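Local coordinates for protoporphyrinogen oxidase (Exiguobacterium sibiricum, PDB 3LOV), which binds FAD and probably oxidises coproporphyrinogen III to coproporphyrin III with molecular oxygen in the coproporphyrin-dependent route to heme b, at residues V45-E50 with T54-P59; G58-V63 with V359-V364; T344-D347 with H352-P355. All blocks are in the same frame, centred on the assembly; numbering follows the deposited sequence. Where two conformers were deposited one is given.

How the contacts relate
Taken together, the three contacts show how one flavin pocket is tied to the sheet beside it. Contact 1, partly buried, is a two-stranded hairpin held by backbone bonds and one threonine-carboxylate pair. Contact 2 is buried and shares G58 and P59 with contact 1; its chemistry is that of a single arginine gripping a carbonyl near the flavin. Contact 3, also buried but farther from the chain centre, is a short connection between neighbouring sheet strands and meets through carbon-oxygen and carbon-carbon touches, without a hydrogen bond between its segments. Backbone bonding joins T54 of contact 1 to S353 of contact 3, and R361 of contact 2 to T344 of contact 3.

Contact 1: residues V45-E50 with T54-P59; sequences VATYRE and TIERGP. With FAD (flavin-adenine dinucleotide), chain B.
V45 meets P59 at the flavin end of the hairpin, where V45 CG2 lies 4.2 Å from P59 CG. Just before strand 47-48, A46 O accepts a nearly straight bond from R57 N (2.9 Å), and the A46 CB methyl packs against R57 CB. A bridging water accepts hydrogen bonds from A46 N and G58 N and can donate one to P59 O.

T47 carries the main side-chain bond. Its OG1 donates to E56 OE1 at 2.7 Å, reaching the syn side of the carboxylate but 30° out of its plane. The glutamate chain is bent at chi2, which brings its end back over the neighbouring strand, while L235 N, at the start of helix 235-245, binds OE2. Were E56 replaced by an alanine, the T47 hydroxyl and the L235 amide would probably each lose an acceptor, weakening the tie between hairpin and helix. T47 CG2 lies against T54 CG2 at 3.6 Å.

Y48 pairs with I55 through both backbone bonds, Y48 N to I55 O (2.8 Å) and I55 N to Y48 O (2.9 Å). With CG anti to the backbone N (chi1 -176°), the ring extends so that Y48 CD1 approaches R57 NH2 obliquely, the two planes 67° apart; the Y48 hydroxyl is bonded to Q400 and R57 NH1 to S404 OG. R49 adds a loose touch, CG on T54 CG2, and its guanidinium forms a salt bridge with E240.

The result is an antiparallel beta hairpin, with T47 and E56 a non-hydrogen-bonded pair and Y48 and I55 a hydrogen-bonded one. The chain leaving strand 55-56 brings P59 to the flavin, P59 CA standing 3.4 Å from FAD N5, within the FAD pocket of this member of the flavin-containing amine oxidoreductase family.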
loop_
_atom_site.group_PDB
_atom_site.type_symbol
_atom_site.label_atom_id
_atom_site.label_comp_id
_atom_site.label_asym_id
_atom_site.label_seq_id
_atom_site.Cartn_x
_atom_site.Cartn_y
_atom_site.Cartn_z
ATOM N N VAL A 45 -3.146 4.766 -9.101
ATOM C CA VAL A 45 -3.039 6.173 -8.724
ATOM C C VAL A 45 -4.008 6.913 -9.620
ATOM O O VAL A 45 -3.909 6.819 -10.830
ATOM C CB VAL A 45 -1.613 6.764 -8.905
ATOM C CG1 VAL A 45 -1.616 8.270 -8.665
ATOM C CG2 VAL A 45 -0.550 6.073 -8.028
ATOM N N ALA A 46 -4.959 7.611 -9.024
ATOM C CA ALA A 46 -5.897 8.461 -9.753
ATOM C C ALA A 46 -6.395 9.555 -8.785
ATOM O O ALA A 46 -6.593 9.275 -7.602
ATOM C CB ALA A 46 -7.063 7.614 -10.260
ATOM N N THR A 47 -6.573 10.799 -9.252
ATOM C CA THR A 47 -6.996 11.882 -8.359
ATOM C C THR A 47 -8.190 12.612 -8.948
ATOM O O THR A 47 -8.145 13.079 -10.091
ATOM C CB THR A 47 -5.874 12.898 -8.108
ATOM O OG1 THR A 47 -4.645 12.224 -7.829
ATOM C CG2 THR A 47 -6.237 13.854 -6.950
ATOM N N TYR A 48 -9.263 12.692 -8.174
ATOM C CA TYR A 48 -10.420 13.507 -8.558
ATOM C C TYR A 48 -10.104 15.003 -8.357
ATOM O O TYR A 48 -9.824 15.445 -7.227
ATOM C CB TYR A 48 -11.636 13.124 -7.723
ATOM C CG TYR A 48 -12.928 13.853 -8.098
ATOM C CD1 TYR A 48 -13.676 13.474 -9.213
ATOM C CD2 TYR A 48 -13.399 14.898 -7.320
ATOM C CE1 TYR A 48 -14.844 14.131 -9.547
ATOM C CE2 TYR A 48 -14.568 15.570 -7.648
ATOM C CZ TYR A 48 -15.283 15.177 -8.754
ATOM O OH TYR A 48 -16.436 15.832 -9.062
ATOM N N ARG A 49 -10.152 15.765 -9.454
ATOM C CA ARG A 49 -9.737 17.170 -9.470
ATOM C C ARG A 49 -10.755 18.027 -10.224
ATOM O O ARG A 49 -10.488 18.486 -11.300
ATOM C CB ARG A 49 -8.368 17.288 -10.124
ATOM C CG ARG A 49 -7.220 16.747 -9.269
ATOM C CD ARG A 49 -5.894 16.681 -10.056
ATOM N NE ARG A 49 -5.932 15.663 -11.094
ATOM C CZ ARG A 49 -5.010 15.482 -12.045
ATOM N NH1 ARG A 49 -3.942 16.256 -12.138
ATOM N NH2 ARG A 49 -5.164 14.496 -12.921
ATOM N N GLU A 50 -11.951 18.180 -9.684
ATOM C CA GLU A 50 -12.958 19.052 -10.291
ATOM C C GLU A 50 -13.487 19.858 -9.147
ATOM O O GLU A 50 -13.347 19.447 -7.998
ATOM C CB GLU A 50 -14.115 18.272 -10.908
ATOM C CG GLU A 50 -13.737 17.146 -11.855
ATOM C CD GLU A 50 -13.282 17.625 -13.206
ATOM O OE1 GLU A 50 -13.509 18.818 -13.547
ATOM O OE2 GLU A 50 -12.684 16.797 -13.926
ATOM N N THR A 54 -9.296 18.190 -4.584
ATOM C CA THR A 54 -8.189 17.271 -4.935
ATOM C C THR A 54 -8.300 16.043 -3.999
ATOM O O THR A 54 -7.816 16.033 -2.858
ATOM C CB THR A 54 -6.789 17.937 -4.817
ATOM O OG1 THR A 54 -6.771 19.168 -5.553
ATOM C CG2 THR A 54 -5.672 17.040 -5.339
ATOM N N ILE A 55 -8.979 15.018 -4.476
ATOM C CA ILE A 55 -9.361 13.880 -3.632
ATOM C C ILE A 55 -8.797 12.618 -4.267
ATOM O O ILE A 55 -9.069 12.354 -5.431
ATOM C CB ILE A 55 -10.888 13.804 -3.514
ATOM C CG1 ILE A 55 -11.430 15.016 -2.742
ATOM C CG2 ILE A 55 -11.335 12.521 -2.806
ATOM C CD1 ILE A 55 -12.950 15.177 -2.845
ATOM N N GLU A 56 -8.011 11.854 -3.508
ATOM C CA GLU A 56 -7.354 10.649 -4.055
ATOM C C GLU A 56 -8.326 9.473 -4.158
ATOM O O GLU A 56 -9.110 9.241 -3.255
ATOM C CB GLU A 56 -6.108 10.261 -3.229
ATOM C CG GLU A 56 -5.035 11.368 -3.169
ATOM C CD GLU A 56 -4.415 11.675 -4.509
ATOM O OE1 GLU A 56 -4.651 10.910 -5.466
ATOM O OE2 GLU A 56 -3.656 12.676 -4.605
ATOM N N ARG A 57 -8.309 8.780 -5.289
ATOM C CA ARG A 57 -9.152 7.622 -5.493
ATOM C C ARG A 57 -8.471 6.351 -5.066
ATOM O O ARG A 57 -9.138 5.407 -4.696
ATOM C CB ARG A 57 -9.565 7.476 -6.944
ATOM C CG ARG A 57 -10.620 8.483 -7.395
ATOM C CD ARG A 57 -11.022 8.089 -8.801
ATOM N NE ARG A 57 -11.963 8.980 -9.431
ATOM C CZ ARG A 57 -13.220 8.696 -9.718
ATOM N NH1 ARG A 57 -13.763 7.539 -9.369
ATOM N NH2 ARG A 57 -13.952 9.604 -10.339
ATOM N N GLY A 58 -7.146 6.317 -5.161
ATOM C CA GLY A 58 -6.330 5.179 -4.714
ATOM C C GLY A 58 -5.418 5.537 -3.548
ATOM O O GLY A 58 -5.873 6.027 -2.533
ATOM N N PRO A 59 -4.120 5.273 -3.670
ATOM C CA PRO A 59 -3.184 5.745 -2.630
ATOM C C PRO A 59 -3.341 7.266 -2.386
ATOM O O PRO A 59 -3.509 8.032 -3.335
ATOM C CB PRO A 59 -1.800 5.507 -3.241
ATOM C CG PRO A 59 -1.974 4.587 -4.362
ATOM C CD PRO A 59 -3.438 4.661 -4.810
HETATM P PA FAD B . -0.682 -0.846 -10.867
HETATM O O1A FAD B . -0.926 0.526 -10.336
HETATM O O2A FAD B . -1.689 -1.902 -10.604
HETATM O O5B FAD B . -0.459 -0.738 -12.439
HETATM C C5B FAD B . -0.507 -1.852 -13.293
HETATM C C4B FAD B . -0.672 -1.331 -14.726
HETATM O O4B FAD B . -0.521 -2.394 -15.670
HETATM C C3B FAD B . -2.034 -0.695 -14.915
HETATM O O3B FAD B . -1.943 0.555 -15.575
HETATM C C2B FAD B . -2.740 -1.754 -15.739
HETATM O O2B FAD B . -3.695 -1.233 -16.594
HETATM C C1B FAD B . -1.611 -2.356 -16.548
HETATM N N9A FAD B . -1.855 -3.708 -17.074
HETATM C C8A FAD B . -2.548 -4.782 -16.561
HETATM N N7A FAD B . -2.489 -5.827 -17.424
HETATM C C5A FAD B . -1.755 -5.423 -18.506
HETATM C C6A FAD B . -1.342 -6.048 -19.684
HETATM N N6A FAD B . -1.635 -7.323 -19.929
HETATM N N1A FAD B . -0.586 -5.343 -20.607
HETATM C C2A FAD B . -0.203 -4.048 -20.352
HETATM N N3A FAD B . -0.590 -3.439 -19.172
HETATM C C4A FAD B . -1.362 -4.105 -18.289
HETATM N N1 FAD B . 0.747 2.782 -1.458
HETATM C C2 FAD B . 1.253 3.842 -0.756
HETATM O O2 FAD B . 2.468 4.083 -0.767
HETATM N N3 FAD B . 0.409 4.628 -0.014
HETATM C C4 FAD B . -0.914 4.384 0.068
HETATM O O4 FAD B . -1.609 5.142 0.719
HETATM C C4X FAD B . -1.449 3.303 -0.600
HETATM N N5 FAD B . -2.815 3.075 -0.558
HETATM C C5X FAD B . -3.331 1.985 -1.264
HETATM C C6 FAD B . -4.701 1.709 -1.207
HETATM C C7 FAD B . -5.232 0.615 -1.910
HETATM C C7M FAD B . -6.704 0.330 -1.852
HETATM C C8 FAD B . -4.399 -0.191 -2.707
HETATM C C8M FAD B . -4.927 -1.391 -3.473
HETATM C C9 FAD B . -3.036 0.083 -2.784
HETATM C C9A FAD B . -2.484 1.165 -2.062
HETATM N N10 FAD B . -1.113 1.442 -2.136
HETATM C C10 FAD B . -0.602 2.513 -1.391
HETATM C "C1'" FAD B . -0.139 0.612 -2.939
HETATM C "C2'" FAD B . 0.075 1.293 -4.313
HETATM O "O2'" FAD B . -1.128 1.303 -4.989
HETATM C "C3'" FAD B . 1.120 0.584 -5.185
HETATM O "O3'" FAD B . 2.381 0.897 -4.608
HETATM C "C4'" FAD B . 1.177 1.029 -6.668
HETATM O "O4'" FAD B . -0.007 1.597 -7.194
HETATM C "C5'" FAD B . 1.488 -0.138 -7.586
HETATM O "O5'" FAD B . 1.678 0.347 -8.891
HETATM P P FAD B . 2.080 -0.668 -10.031
HETATM O O1P FAD B . 3.038 -1.726 -9.551
HETATM O O2P FAD B . 2.459 0.010 -11.326
HETATM O O3P FAD B . 0.691 -1.480 -10.328
HETATM O O HOH W 1 -4.808 7.939 -5.790
HETATM O O HOH W 2 -10.859 11.116 -11.092
#

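Contact 2: residues G58-V63 with V359-V364. With FAD (flavin-adenine dinucleotide), chain B.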
loop_
_atom_site.group_PDB
_atom_site.type_symbol
_atom_site.label_atom_id
_atom_site.label_comp_id
_atom_site.label_asym_id
_atom_site.label_seq_id
_atom_site.Cartn_x
_atom_site.Cartn_y
_atom_site.Cartn_z
ATOM N N GLY A 58 -7.146 6.317 -5.161
ATOM C CA GLY A 58 -6.330 5.179 -4.714
ATOM C C GLY A 58 -5.418 5.537 -3.548
ATOM O O GLY A 58 -5.873 6.027 -2.533
ATOM N N PRO A 59 -4.120 5.273 -3.670
ATOM C CA PRO A 59 -3.184 5.745 -2.630
ATOM C C PRO A 59 -3.341 7.266 -2.386
ATOM O O PRO A 59 -3.509 8.032 -3.335
ATOM C CB PRO A 59 -1.800 5.507 -3.241
ATOM C CG PRO A 59 -1.974 4.587 -4.362
ATOM C CD PRO A 59 -3.438 4.661 -4.810
ATOM N N ASP A 60 -3.326 7.713 -1.141
ATOM C CA ASP A 60 -3.422 9.151 -0.921
ATOM C C ASP A 60 -2.074 9.787 -0.634
ATOM O O ASP A 60 -1.936 11.005 -0.721
ATOM C CB ASP A 60 -4.505 9.503 0.126
ATOM C CG ASP A 60 -4.076 9.264 1.564
ATOM O OD1 ASP A 60 -3.111 8.518 1.797
ATOM O OD2 ASP A 60 -4.719 9.852 2.461
ATOM N N SER A 61 -1.083 8.968 -0.294
ATOM C CA SER A 61 0.188 9.483 0.199
ATOM C C SER A 61 1.212 8.360 0.264
ATOM O O SER A 61 0.921 7.240 -0.127
ATOM C CB SER A 61 -0.025 10.105 1.592
ATOM O OG SER A 61 -0.484 9.154 2.536
ATOM N N TYR A 62 2.409 8.680 0.736
ATOM C CA TYR A 62 3.497 7.732 0.910
ATOM C C TYR A 62 4.294 8.088 2.158
ATOM O O TYR A 62 4.274 9.228 2.596
ATOM C CB TYR A 62 4.408 7.657 -0.319
ATOM C CG TYR A 62 5.243 8.912 -0.618
ATOM C CD1 TYR A 62 4.759 9.939 -1.427
ATOM C CD2 TYR A 62 6.507 9.050 -0.075
ATOM C CE1 TYR A 62 5.524 11.084 -1.679
ATOM C CE2 TYR A 62 7.267 10.168 -0.301
ATOM C CZ TYR A 62 6.787 11.173 -1.093
ATOM O OH TYR A 62 7.595 12.216 -1.274
ATOM N N VAL A 63 4.982 7.093 2.717
ATOM C CA VAL A 63 5.834 7.249 3.910
ATOM C C VAL A 63 7.069 8.086 3.598
ATOM O O VAL A 63 7.920 7.677 2.775
ATOM C CB VAL A 63 6.314 5.869 4.443
ATOM C CG1 VAL A 63 7.306 6.030 5.605
ATOM C CG2 VAL A 63 5.113 5.005 4.846
ATOM N N VAL A 359 -15.257 16.134 3.970
ATOM C CA VAL A 359 -15.137 15.002 3.060
ATOM C C VAL A 359 -14.689 13.768 3.808
ATOM O O VAL A 359 -13.639 13.789 4.475
ATOM C CB VAL A 359 -14.161 15.316 1.948
ATOM C CG1 VAL A 359 -14.087 14.147 0.952
ATOM C CG2 VAL A 359 -14.569 16.652 1.257
ATOM N N LEU A 360 -15.488 12.704 3.682
ATOM C CA LEU A 360 -15.196 11.421 4.311
ATOM C C LEU A 360 -14.794 10.410 3.216
ATOM O O LEU A 360 -15.429 10.325 2.170
ATOM C CB LEU A 360 -16.389 10.917 5.156
ATOM C CG LEU A 360 -16.902 11.764 6.356
ATOM C CD1 LEU A 360 -18.098 11.091 7.066
ATOM C CD2 LEU A 360 -15.802 12.033 7.387
ATOM N N ARG A 361 -13.713 9.673 3.437
ATOM C CA ARG A 361 -13.309 8.578 2.513
ATOM C C ARG A 361 -13.310 7.261 3.292
ATOM O O ARG A 361 -12.502 7.086 4.192
ATOM C CB ARG A 361 -11.931 8.798 1.840
ATOM C CG ARG A 361 -11.651 7.739 0.716
ATOM C CD ARG A 361 -10.503 8.038 -0.250
ATOM N NE ARG A 361 -9.199 7.743 0.315
ATOM C CZ ARG A 361 -8.131 7.307 -0.375
ATOM N NH1 ARG A 361 -8.169 7.114 -1.694
ATOM N NH2 ARG A 361 -7.011 7.054 0.270
ATOM N N ALA A 362 -14.270 6.393 2.989
ATOM C CA ALA A 362 -14.358 5.070 3.601
ATOM C C ALA A 362 -13.698 4.022 2.691
ATOM O O ALA A 362 -13.715 4.135 1.477
ATOM C CB ALA A 362 -15.811 4.699 3.926
ATOM N N PHE A 363 -13.069 3.029 3.311
ATOM C CA PHE A 363 -12.514 1.876 2.612
ATOM C C PHE A 363 -13.374 0.648 2.909
ATOM O O PHE A 363 -13.892 0.491 4.038
ATOM C CB PHE A 363 -11.092 1.602 3.087
ATOM C CG PHE A 363 -10.105 2.667 2.692
ATOM C CD1 PHE A 363 -10.076 3.883 3.344
ATOM C CD2 PHE A 363 -9.179 2.431 1.692
ATOM C CE1 PHE A 363 -9.146 4.861 2.990
ATOM C CE2 PHE A 363 -8.237 3.423 1.328
ATOM C CZ PHE A 363 -8.222 4.608 1.974
ATOM N N VAL A 364 -13.530 -0.208 1.902
ATOM C CA VAL A 364 -14.291 -1.473 2.014
ATOM C C VAL A 364 -13.465 -2.581 1.363
ATOM O O VAL A 364 -12.934 -2.386 0.264
ATOM C CB VAL A 364 -15.680 -1.398 1.290
ATOM C CG1 VAL A 364 -16.321 -2.799 1.214
ATOM C CG2 VAL A 364 -16.648 -0.419 2.001
HETATM P PA FAD B . -0.682 -0.846 -10.867
HETATM O O1A FAD B . -0.926 0.526 -10.336
HETATM O O2A FAD B . -1.689 -1.902 -10.604
HETATM O O5B FAD B . -0.459 -0.738 -12.439
HETATM C C5B FAD B . -0.507 -1.852 -13.293
HETATM C C4B FAD B . -0.672 -1.331 -14.726
HETATM O O4B FAD B . -0.521 -2.394 -15.670
HETATM C C3B FAD B . -2.034 -0.695 -14.915
HETATM O O3B FAD B . -1.943 0.555 -15.575
HETATM C C2B FAD B . -2.740 -1.754 -15.739
HETATM O O2B FAD B . -3.695 -1.233 -16.594
HETATM C C1B FAD B . -1.611 -2.356 -16.548
HETATM N N9A FAD B . -1.855 -3.708 -17.074
HETATM C C8A FAD B . -2.548 -4.782 -16.561
HETATM N N7A FAD B . -2.489 -5.827 -17.424
HETATM C C5A FAD B . -1.755 -5.423 -18.506
HETATM C C6A FAD B . -1.342 -6.048 -19.684
HETATM N N6A FAD B . -1.635 -7.323 -19.929
HETATM N N1A FAD B . -0.586 -5.343 -20.607
HETATM C C2A FAD B . -0.203 -4.048 -20.352
HETATM N N3A FAD B . -0.590 -3.439 -19.172
HETATM C C4A FAD B . -1.362 -4.105 -18.289
HETATM N N1 FAD B . 0.747 2.782 -1.458
HETATM C C2 FAD B . 1.253 3.842 -0.756
HETATM O O2 FAD B . 2.468 4.083 -0.767
HETATM N N3 FAD B . 0.409 4.628 -0.014
HETATM C C4 FAD B . -0.914 4.384 0.068
HETATM O O4 FAD B . -1.609 5.142 0.719
HETATM C C4X FAD B . -1.449 3.303 -0.600
HETATM N N5 FAD B . -2.815 3.075 -0.558
HETATM C C5X FAD B . -3.331 1.985 -1.264
HETATM C C6 FAD B . -4.701 1.709 -1.207
HETATM C C7 FAD B . -5.232 0.615 -1.910
HETATM C C7M FAD B . -6.704 0.330 -1.852
HETATM C C8 FAD B . -4.399 -0.191 -2.707
HETATM C C8M FAD B . -4.927 -1.391 -3.473
HETATM C C9 FAD B . -3.036 0.083 -2.784
HETATM C C9A FAD B . -2.484 1.165 -2.062
HETATM N N10 FAD B . -1.113 1.442 -2.136
HETATM C C10 FAD B . -0.602 2.513 -1.391
HETATM C "C1'" FAD B . -0.139 0.612 -2.939
HETATM C "C2'" FAD B . 0.075 1.293 -4.313
HETATM O "O2'" FAD B . -1.128 1.303 -4.989
HETATM C "C3'" FAD B . 1.120 0.584 -5.185
HETATM O "O3'" FAD B . 2.381 0.897 -4.608
HETATM C "C4'" FAD B . 1.177 1.029 -6.668
HETATM O "O4'" FAD B . -0.007 1.597 -7.194
HETATM C "C5'" FAD B . 1.488 -0.138 -7.586
HETATM O "O5'" FAD B . 1.678 0.347 -8.891
HETATM P P FAD B . 2.080 -0.668 -10.031
HETATM O O1P FAD B . 3.038 -1.726 -9.551
HETATM O O2P FAD B . 2.459 0.010 -11.326
HETATM O O3P FAD B . 0.691 -1.480 -10.328
HETATM O O HOH W 3 -4.408 5.256 0.634
#
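R361 grips the carbonyl of G58 with two N-H groups. The stronger bond runs from R361 NH1 to G58 O, 2.7 Å long and 163° at the hydrogen; it reaches a lone pair in the carbonyl plane, and the oxygen lies almost in the guanidinium plane. R361 NH2 adds a weak bond to the same oxygen at 3.2 Å. A bend at chi3 (79°) turns the guanidinium toward the loop after an otherwise extended chain.

D60 passes near the same group without a salt bridge: its CB is 3.5 Å from R361 NH2, whereas D60 OD2 forms a salt bridge with K349 and a hydrogen bond with W350 NE1. A water accepts from D60 N, and weakly from R361 NH2, and donates to FAD O4 at 2.8 Å, linking the arginine to the isoalloxazine. S61 O takes a weak bond from FAD N3, and S61 OG donates to D60 OD1 from above the carboxylate plane. The F363 ring lies at one face of the guanidinium, its CE2 3.9 Å above the plane.

Strand 357-364, which carries R361, runs between strands 307-318 and 340-345 of the mixed sheet, with helix 377-392 packed against L360, A362 and V364.

Contact 3: residues T344-D347 with H352-P355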
loop_
_atom_site.group_PDB
_atom_site.type_symbol
_atom_site.label_atom_id
_atom_site.label_comp_id
_atom_site.label_asym_id
_atom_site.label_seq_id
_atom_site.Cartn_x
_atom_site.Cartn_y
_atom_site.Cartn_z
ATOM N N THR A 344 -11.626 8.094 6.661
ATOM C CA THR A 344 -10.783 9.262 6.903
ATOM C C THR A 344 -11.578 10.531 6.651
ATOM O O THR A 344 -12.379 10.586 5.709
ATOM C CB THR A 344 -9.589 9.285 5.957
ATOM O OG1 THR A 344 -8.842 8.080 6.110
ATOM C CG2 THR A 344 -8.711 10.499 6.227
ATOM N N ALA A 345 -11.358 11.520 7.522
ATOM C CA ALA A 345 -11.853 12.864 7.328
ATOM C C ALA A 345 -10.794 13.559 6.501
ATOM O O ALA A 345 -9.887 14.188 7.042
ATOM C CB ALA A 345 -12.062 13.577 8.679
ATOM N N ILE A 346 -10.897 13.377 5.186
ATOM C CA ILE A 346 -9.940 13.889 4.218
ATOM C C ILE A 346 -9.619 15.368 4.445
ATOM O O ILE A 346 -8.456 15.792 4.379
ATOM C CB ILE A 346 -10.520 13.779 2.781
ATOM C CG1 ILE A 346 -10.512 12.340 2.248
ATOM C CG2 ILE A 346 -9.754 14.693 1.824
ATOM C CD1 ILE A 346 -9.384 11.464 2.709
ATOM N N ASP A 347 -10.659 16.168 4.684
ATOM C CA ASP A 347 -10.444 17.614 4.861
ATOM C C ASP A 347 -9.697 17.944 6.162
ATOM O O ASP A 347 -9.109 19.001 6.280
ATOM C CB ASP A 347 -11.775 18.366 4.812
ATOM C CG ASP A 347 -12.715 17.931 5.921
ATOM O OD1 ASP A 347 -13.251 16.804 5.841
ATOM O OD2 ASP A 347 -12.890 18.709 6.873
ATOM N N HIS A 352 -5.043 20.712 1.613
ATOM C CA HIS A 352 -5.265 21.050 0.192
ATOM C C HIS A 352 -6.462 20.409 -0.517
ATOM O O HIS A 352 -6.875 20.856 -1.594
ATOM C CB HIS A 352 -4.012 20.669 -0.613
ATOM C CG HIS A 352 -3.864 19.186 -0.853
ATOM N ND1 HIS A 352 -3.349 18.326 0.088
ATOM C CD2 HIS A 352 -4.128 18.425 -1.942
ATOM C CE1 HIS A 352 -3.304 17.098 -0.407
ATOM N NE2 HIS A 352 -3.771 17.132 -1.641
ATOM N N SER A 353 -7.019 19.348 0.050
ATOM C CA SER A 353 -7.945 18.494 -0.700
ATOM C C SER A 353 -9.378 19.019 -0.896
ATOM O O SER A 353 -10.026 18.729 -1.915
ATOM C CB SER A 353 -7.985 17.114 -0.019
ATOM O OG SER A 353 -8.259 17.256 1.372
ATOM N N ALA A 354 -9.886 19.767 0.079
ATOM C CA ALA A 354 -11.313 20.094 0.110
ATOM C C ALA A 354 -11.554 21.240 1.114
ATOM O O ALA A 354 -12.205 21.074 2.158
ATOM C CB ALA A 354 -12.117 18.859 0.462
ATOM N N PRO A 355 -11.022 22.426 0.788
ATOM C CA PRO A 355 -10.916 23.547 1.719
ATOM C C PRO A 355 -12.215 23.943 2.450
ATOM O O PRO A 355 -12.179 24.217 3.665
ATOM C CB PRO A 355 -10.452 24.694 0.810
ATOM C CG PRO A 355 -10.941 24.303 -0.573
ATOM C CD PRO A 355 -10.713 22.828 -0.597
#
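S353 meets the CG2 methyl of I346, which is the closest approach between the two segments. The serine hydroxyl oxygen, S353 OG, is modelled 3.0 Å from I346 CG2, a short contact whose detail is doubtful, and S353 CB follows at 3.5 Å from the same methyl. The hydroxyl is bonded to W350 O, three residues earlier in the chain. I346 places the methyl there because its CG2 stands anti to the backbone N, while CG1 leads the rest of the chain away from S353.

D347 makes the second touch, and it is made by the side-chain CB, which lies 3.8 Å from A354 O and 4.4 Å from A354 CB. The carboxylate turns elsewhere, with CG between the backbone N and the carbonyl carbon (chi1 61°), and its OD1 takes the amide N-H of V359, near the start of strand 357-364. That bond ties the first turn of helix 346-349 to the next strand.

Farther out, I346 packs on V359 and R361, and A354 on V359, so strand 357-364 backs both sides of the contact. S353 also makes a backbone bond to T54 of the hairpin, and the neighbouring H352 packs on T54.

A345 occupies the N-cap position, where strand 340-345 gives way to helix 346-349. The whole is a helix-containing connection between adjacent antiparallel strands, 340-345 and 357-364, in which a single short helix and the loop after it close back on each other at the end of the mixed sheet's strands.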